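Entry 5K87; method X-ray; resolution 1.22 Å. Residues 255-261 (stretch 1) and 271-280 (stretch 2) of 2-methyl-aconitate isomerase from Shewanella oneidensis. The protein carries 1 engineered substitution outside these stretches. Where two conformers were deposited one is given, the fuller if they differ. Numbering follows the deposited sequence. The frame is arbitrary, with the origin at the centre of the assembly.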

# COMPACT_ATOMS: atom_id res chain seq x y z
N PHE A 255 -7.57 21.24 10.01
CA PHE A 255 -6.15 21.33 9.70
C PHE A 255 -5.91 21.96 8.34
O PHE A 255 -5.00 22.78 8.18
N GLU A 256 -6.73 21.60 7.36
CA GLU A 256 -6.54 22.13 6.02
C GLU A 256 -6.79 23.64 5.95
O GLU A 256 -6.06 24.36 5.27
N THR A 257 -7.82 24.11 6.65
CA THR A 257 -8.10 25.55 6.68
C THR A 257 -6.97 26.31 7.36
O THR A 257 -6.56 27.37 6.89
N ILE A 258 -6.44 25.76 8.45
CA ILE A 258 -5.32 26.38 9.14
C ILE A 258 -4.08 26.40 8.24
O ILE A 258 -3.38 27.41 8.15
N ARG A 259 -3.83 25.28 7.56
CA ARG A 259 -2.70 25.18 6.63
C ARG A 259 -2.80 26.24 5.53
O ARG A 259 -1.82 26.89 5.19
N ALA A 260 -4.00 26.41 4.97
CA ALA A 260 -4.22 27.41 3.93
C ALA A 260 -3.94 28.82 4.43
O ALA A 260 -3.28 29.61 3.76
N HIS A 261 -4.44 29.13 5.62
CA HIS A 261 -4.21 30.45 6.18
C HIS A 261 -2.74 30.67 6.51
O HIS A 261 -2.22 31.78 6.35
N HIS A 271 -3.83 33.98 -2.74
CA HIS A 271 -5.26 33.88 -2.49
C HIS A 271 -5.48 32.57 -1.74
O HIS A 271 -4.91 31.55 -2.09
N ILE A 272 -6.35 32.62 -0.74
CA ILE A 272 -6.59 31.48 0.13
C ILE A 272 -7.00 30.21 -0.64
O ILE A 272 -6.64 29.10 -0.24
N ASP A 273 -7.70 30.37 -1.76
CA ASP A 273 -8.18 29.24 -2.55
C ASP A 273 -7.07 28.45 -3.22
O ASP A 273 -7.30 27.32 -3.67
N GLU A 274 -5.88 29.03 -3.32
CA GLU A 274 -4.75 28.36 -3.96
C GLU A 274 -4.33 27.11 -3.19
O GLU A 274 -3.67 26.23 -3.74
N ALA A 275 -4.71 27.02 -1.92
CA ALA A 275 -4.28 25.88 -1.12
C ALA A 275 -4.87 24.57 -1.61
O ALA A 275 -4.29 23.50 -1.38
N ALA A 276 -6.00 24.63 -2.31
CA ALA A 276 -6.63 23.43 -2.82
C ALA A 276 -5.73 22.68 -3.80
O ALA A 276 -5.65 21.45 -3.77
N SER A 277 -5.05 23.42 -4.66
CA SER A 277 -4.19 22.81 -5.66
C SER A 277 -2.76 22.62 -5.14
O SER A 277 -2.03 21.77 -5.63
N ARG A 278 -2.39 23.42 -4.13
CA ARG A 278 -1.05 23.39 -3.57
C ARG A 278 -1.08 22.61 -2.25
O ARG A 278 -1.06 23.20 -1.17
N GLN A 279 -1.13 21.29 -2.36
CA GLN A 279 -1.34 20.42 -1.20
C GLN A 279 -0.05 20.01 -0.49
O GLN A 279 -0.07 19.68 0.69
N HIS A 280 1.05 20.01 -1.22
CA HIS A 280 2.30 19.43 -0.75
C HIS A 280 3.08 20.37 0.15
O HIS A 280 3.71 19.95 1.11

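A buried arginine is tolerated when its donors find acceptors, and the contact between residues 255-261 and 271-280 of 2-methyl-aconitate isomerase is a compact example. Arg259 leaves its helix sideways to the second stretch, but with chi1 and chi2 both t and chi3 p its guanidinium reaches across. One turn earlier, Glu256 (chi1 t, chi2 p) points toward the same partner and receives it in a two-pronged salt bridge, with Arg259 NE 2.9 Å from Glu256 OE1 and Arg259 NH2 2.9 Å from Glu256 OE2. The charge is thus paired within the helix, leaving other N-H groups free to bind across the contact. Arg278 O accepts two of them, from Arg259 NH2 at 2.9 Å and from Arg259 NH1 at 3.1 Å, and lies near the guanidinium plane, where those donors are directed. Arg259 NH1 is also bonded to a residue just outside the stretches.

Gln279, m at both chi1 and chi2, bends its amide back into this network. Its NE2 donates to Glu256 OE2 at 3.2 Å, so that carboxylate oxygen serves both stretches, and to Ala275 O at 2.8 Å, with a weak bond from Gln279 NE2 to Ala276 O at 3.3 Å. Gln279 NE2 and Arg259 NH2, 3.5 Å apart, are both donors and merely neighbours.

Beside the polar cluster the packing turns apolar. The backbones come closest at Ala260 and Ala275, whose CA atoms are 5.3 Å apart; both methyls point inward, and Ala260 CB meets Ala275 CB at 3.5 Å. Ile272 (chi1 t, chi2 p) extends its CD1 to 3.7 Å from Ala260 CB and over the face of the His261 ring, 3.6 Å from its centroid. That ring, at chi1 m, is anchored by His261 ND1 donating to Thr257 O at 2.9 Å.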

# COMPACT_ATOMS: atom_id res chain seq x y z
CB PHE A 255 -5.49 19.95 9.73
CG PHE A 255 -5.06 19.52 11.10
CD1 PHE A 255 -4.06 20.19 11.77
CD2 PHE A 255 -5.63 18.40 11.69
CE1 PHE A 255 -3.66 19.78 13.03
CE2 PHE A 255 -5.23 17.98 12.94
CZ PHE A 255 -4.24 18.67 13.61
CB GLU A 256 -7.37 21.36 4.99
CG GLU A 256 -7.22 21.88 3.55
CD GLU A 256 -5.79 21.91 3.02
OE1 GLU A 256 -4.88 21.25 3.57
OE2 GLU A 256 -5.56 22.61 2.01
CB THR A 257 -9.45 25.86 7.37
OG1 THR A 257 -10.51 25.15 6.70
CG2 THR A 257 -9.74 27.35 7.31
CB ILE A 258 -5.02 25.70 10.49
CG1 ILE A 258 -6.24 25.79 11.41
CG2 ILE A 258 -3.84 26.37 11.14
CD1 ILE A 258 -6.15 24.89 12.64
CB ARG A 259 -2.61 23.77 6.03
CG ARG A 259 -1.30 23.50 5.29
CD ARG A 259 -1.35 22.17 4.52
NE ARG A 259 -2.23 22.28 3.36
CZ ARG A 259 -1.84 22.70 2.16
NH1 ARG A 259 -0.57 23.00 1.91
NH2 ARG A 259 -2.73 22.79 1.20
CB ALA A 260 -5.64 27.31 3.42
CB HIS A 261 -5.12 30.69 7.38
CG HIS A 261 -6.51 31.08 6.99
ND1 HIS A 261 -7.47 30.15 6.65
CD2 HIS A 261 -7.09 32.29 6.83
CE1 HIS A 261 -8.59 30.77 6.33
NE2 HIS A 261 -8.38 32.07 6.43
CB HIS A 271 -6.04 33.88 -3.80
CG HIS A 271 -7.52 34.01 -3.63
ND1 HIS A 271 -8.30 32.99 -3.12
CD2 HIS A 271 -8.37 35.02 -3.92
CE1 HIS A 271 -9.57 33.38 -3.09
NE2 HIS A 271 -9.63 34.61 -3.57
CB ILE A 272 -7.64 31.84 1.22
CG1 ILE A 272 -7.64 30.82 2.35
CG2 ILE A 272 -9.04 32.03 0.62
CD1 ILE A 272 -6.44 30.94 3.25
CB ASP A 273 -9.14 29.71 -3.64
CG ASP A 273 -10.49 30.11 -3.12
OD1 ASP A 273 -10.70 30.13 -1.89
OD2 ASP A 273 -11.36 30.41 -3.97
CB GLU A 274 -3.55 29.30 -4.06
CG GLU A 274 -3.70 30.41 -5.07
CD GLU A 274 -2.43 31.25 -5.17
OE1 GLU A 274 -1.39 30.70 -5.57
OE2 GLU A 274 -2.49 32.44 -4.83
CB ALA A 275 -4.61 26.10 0.34
CB ALA A 276 -7.97 23.75 -3.48
CB SER A 277 -4.20 23.62 -6.96
OG SER A 277 -5.45 23.49 -7.63
CB ARG A 278 -0.56 24.82 -3.34
CG ARG A 278 0.91 24.97 -2.97
CD ARG A 278 1.19 26.33 -2.35
NE ARG A 278 2.60 26.50 -2.03
CZ ARG A 278 3.45 27.22 -2.76
NH1 ARG A 278 4.72 27.32 -2.40
NH2 ARG A 278 3.02 27.85 -3.84
CB GLN A 279 -2.11 19.17 -1.61
CG GLN A 279 -3.58 19.41 -1.92
CD GLN A 279 -4.41 19.69 -0.68
OE1 GLN A 279 -4.50 18.85 0.22
NE2 GLN A 279 -5.01 20.87 -0.62
CB HIS A 280 3.10 19.04 -2.00
CG HIS A 280 4.39 18.33 -1.75
ND1 HIS A 280 4.62 17.47 -0.69
CD2 HIS A 280 5.52 18.30 -2.50
CE1 HIS A 280 5.85 16.98 -0.78
NE2 HIS A 280 6.41 17.47 -1.88